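PDB 4ZCE: major mite allergen Der p 23 from Dermatophagoides pteronyssinus, which is bound by human IgE as a major allergen and, although peritrophin-like in its domain, does not bind chitin in vitro. Local coordinates for residues F14-P17 and H21-Y24. Residues are numbered along the deposited sequence; the frame is centred on the assembly and turned at random.
With EDO (1,2-ethanediol), chain C.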
ATOM      1  N   PHE A  14      -9.298   2.403   5.171  1.00 10.87           N
ATOM      2  CA  PHE A  14      -9.584   1.978   6.536  1.00 14.18           C
ATOM      3  C   PHE A  14      -8.838   0.732   6.943  1.00 13.67           C
ATOM      4  O   PHE A  14      -8.589  -0.169   6.149  1.00 12.14           O
ATOM      5  CB  PHE A  14     -11.084   1.750   6.700  1.00 13.27           C
ATOM      6  CG  PHE A  14     -11.897   2.951   6.334  1.00 14.61           C
ATOM      7  CD1 PHE A  14     -12.098   3.960   7.249  1.00 20.32           C
ATOM      8  CD2 PHE A  14     -12.412   3.096   5.059  1.00 13.54           C
ATOM      9  CE1 PHE A  14     -12.825   5.077   6.902  1.00 23.76           C
ATOM     10  CE2 PHE A  14     -13.135   4.208   4.719  1.00 17.65           C
ATOM     11  CZ  PHE A  14     -13.335   5.198   5.636  1.00 15.20           C
ATOM     12  N   ALA A  15      -8.481   0.693   8.214  1.00 14.20           N
ATOM     13  CA  ALA A  15      -7.784  -0.442   8.766  1.00 10.93           C
ATOM     14  C   ALA A  15      -8.622  -1.705   8.668  1.00 14.02           C
ATOM     15  O   ALA A  15      -9.858  -1.660   8.726  1.00 14.64           O
ATOM     16  CB  ALA A  15      -7.439  -0.174  10.202  1.00 13.98           C
ATOM     17  N   ASP A  16      -7.925  -2.827   8.533  1.00 12.63           N
ATOM     18  CA  ASP A  16      -8.515  -4.142   8.717  1.00 15.07           C
ATOM     19  C   ASP A  16      -8.253  -4.553  10.165  1.00 14.57           C
ATOM     20  O   ASP A  16      -7.126  -4.887  10.515  1.00 15.26           O
ATOM     21  CB  ASP A  16      -7.889  -5.151   7.751  1.00 12.24           C
ATOM     22  CG  ASP A  16      -8.475  -6.539   7.894  1.00 15.16           C
ATOM     23  OD1 ASP A  16      -9.223  -6.775   8.868  1.00 15.76           O
ATOM     24  OD2 ASP A  16      -8.183  -7.404   7.044  1.00 14.38           O
ATOM     25  N   PRO A  17      -9.294  -4.551  11.019  1.00 18.33           N
ATOM     26  CA  PRO A  17      -9.079  -4.903  12.429  1.00 21.69           C
ATOM     27  C   PRO A  17      -8.581  -6.339  12.662  1.00 17.63           C
ATOM     28  O   PRO A  17      -8.124  -6.640  13.770  1.00 24.12           O
ATOM     29  CB  PRO A  17     -10.468  -4.701  13.060  1.00 22.73           C
ATOM     30  CG  PRO A  17     -11.426  -4.624  11.921  1.00 27.77           C
ATOM     31  CD  PRO A  17     -10.672  -4.105  10.757  1.00 26.00           C
ATOM     32  N   HIS A  21      -1.657  -6.187   8.253  1.00 11.66           N
ATOM     33  CA  HIS A  21      -1.052  -6.136   6.924  1.00 12.06           C
ATOM     34  C   HIS A  21      -2.069  -5.812   5.834  1.00 15.05           C
ATOM     35  O   HIS A  21      -1.716  -5.767   4.658  1.00 18.74           O
ATOM     36  CB  HIS A  21      -0.394  -7.469   6.578  1.00 14.00           C
ATOM     37  CG  HIS A  21       0.564  -7.945   7.621  1.00 15.00           C
ATOM     38  ND1 HIS A  21       0.244  -8.939   8.517  1.00 19.87           N
ATOM     39  CD2 HIS A  21       1.823  -7.545   7.921  1.00 15.05           C
ATOM     40  CE1 HIS A  21       1.275  -9.140   9.328  1.00 16.92           C
ATOM     41  NE2 HIS A  21       2.236  -8.301   8.992  1.00 14.16           N
ATOM     42  N   LYS A  22      -3.333  -5.619   6.210  1.00 10.76           N
ATOM     43  CA  LYS A  22      -4.383  -5.422   5.214  1.00 12.15           C
ATOM     44  C   LYS A  22      -5.154  -4.151   5.520  1.00 11.45           C
ATOM     45  O   LYS A  22      -4.995  -3.544   6.575  1.00 12.79           O
ATOM     46  CB  LYS A  22      -5.320  -6.633   5.173  1.00 11.79           C
ATOM     47  CG  LYS A  22      -4.593  -7.932   4.796  1.00 12.46           C
ATOM     48  CD  LYS A  22      -5.558  -9.081   4.618  1.00 16.20           C
ATOM     49  CE  LYS A  22      -4.831 -10.362   4.256  1.00 22.95           C
ATOM     50  NZ  LYS A  22      -5.755 -11.487   4.029  1.00 30.26           N
ATOM     51  N   PHE A  23      -5.977  -3.743   4.562  1.00  9.74           N
ATOM     52  CA  PHE A  23      -6.835  -2.576   4.729  1.00 12.45           C
ATOM     53  C   PHE A  23      -7.979  -2.633   3.732  1.00 11.06           C
ATOM     54  O   PHE A  23      -8.041  -3.527   2.887  1.00 11.46           O
ATOM     55  CB  PHE A  23      -6.017  -1.280   4.571  1.00 11.49           C
ATOM     56  CG  PHE A  23      -5.337  -1.121   3.226  1.00 10.98           C
ATOM     57  CD1 PHE A  23      -4.160  -1.786   2.945  1.00 10.78           C
ATOM     58  CD2 PHE A  23      -5.870  -0.289   2.249  1.00 11.30           C
ATOM     59  CE1 PHE A  23      -3.530  -1.628   1.715  1.00 11.51           C
ATOM     60  CE2 PHE A  23      -5.217  -0.127   1.019  1.00 12.08           C
ATOM     61  CZ  PHE A  23      -4.057  -0.793   0.770  1.00 10.01           C
ATOM     62  N   TYR A  24      -8.895  -1.683   3.843  1.00 10.44           N
ATOM     63  CA  TYR A  24     -10.028  -1.588   2.950  1.00 11.02           C
ATOM     64  C   TYR A  24     -10.039  -0.242   2.241  1.00 11.57           C
ATOM     65  O   TYR A  24      -9.773   0.797   2.841  1.00 11.51           O
ATOM     66  CB  TYR A  24     -11.342  -1.771   3.719  1.00  9.38           C
ATOM     67  CG  TYR A  24     -11.540  -3.169   4.260  1.00 10.43           C
ATOM     68  CD1 TYR A  24     -11.191  -3.476   5.568  1.00 13.55           C
ATOM     69  CD2 TYR A  24     -12.075  -4.176   3.469  1.00 13.26           C
ATOM     70  CE1 TYR A  24     -11.377  -4.760   6.083  1.00 13.03           C
ATOM     71  CE2 TYR A  24     -12.269  -5.455   3.974  1.00 14.30           C
ATOM     72  CZ  TYR A  24     -11.910  -5.740   5.279  1.00 12.59           C
ATOM     73  OH  TYR A  24     -12.102  -7.024   5.759  1.00 18.12           O
TER
HETATM   74  C1  EDO C 101      -6.751  -9.551   1.068  1.00 38.73           C
HETATM   75  O1  EDO C 101      -7.540 -10.356   1.927  1.00 39.72           O
HETATM   76  C2  EDO C 101      -5.961 -10.575   0.306  1.00 42.75           C
HETATM   77  O2  EDO C 101      -6.017 -10.168  -1.042  1.00 48.35           O
HETATM   78  O   HOH W   1      -5.061  -3.129   9.239  1.00 11.92           O
HETATM   79  O   HOH W   2     -11.639  -7.717   8.149  1.00 24.81           O
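F14 and Y24 form an antiparallel hydrogen-bonded pair, each donating its backbone N-H to the other's carbonyl: F14 N to Y24 O at 2.9 Å and Y24 N to F14 O at 2.8 Å. Beyond it A15 pairs with F23 as a non-hydrogen-bonded pair, their side chains diverging. Past that point direct backbone bonding stops and water 1 bridges the strands, accepting from D16 N and lying 2.7 Å from K22 O, to which it can donate. The two strands, 12-15 and 22-27, make the first hairpin of the three-stranded antiparallel sheet in this peritrophin-A (CBM_14) domain, and the contact falls within the region important for IgE binding.

Side-chain packing centres on D16. With CG anti to the backbone N (chi1 -180°), its carboxylate swings across to the neighbouring strand, where CG sits 3.9 Å from Y24 CE1, the carboxylate and ring planes 51° apart. Alongside runs K22, whose CB lies 3.5 Å from D16 OD2. A15 O meets the Y24 ring at its edge, in plane, 3.9 Å from CD1.

The polar ends find partners farther out. D16 OD1 accepts hydrogen bonds from K18 N and from water 2, which also lies unusually close to Y24 OH, at 2.5 Å; D16 OD2 is hydrogen-bonded by H33 NE2 of strand 30-35. K22, extended beyond CG, reaches with NZ to O1 of an ethanediol, probably from the crystallisation liquor, that is also hydrogen-bonded to D35 OD2.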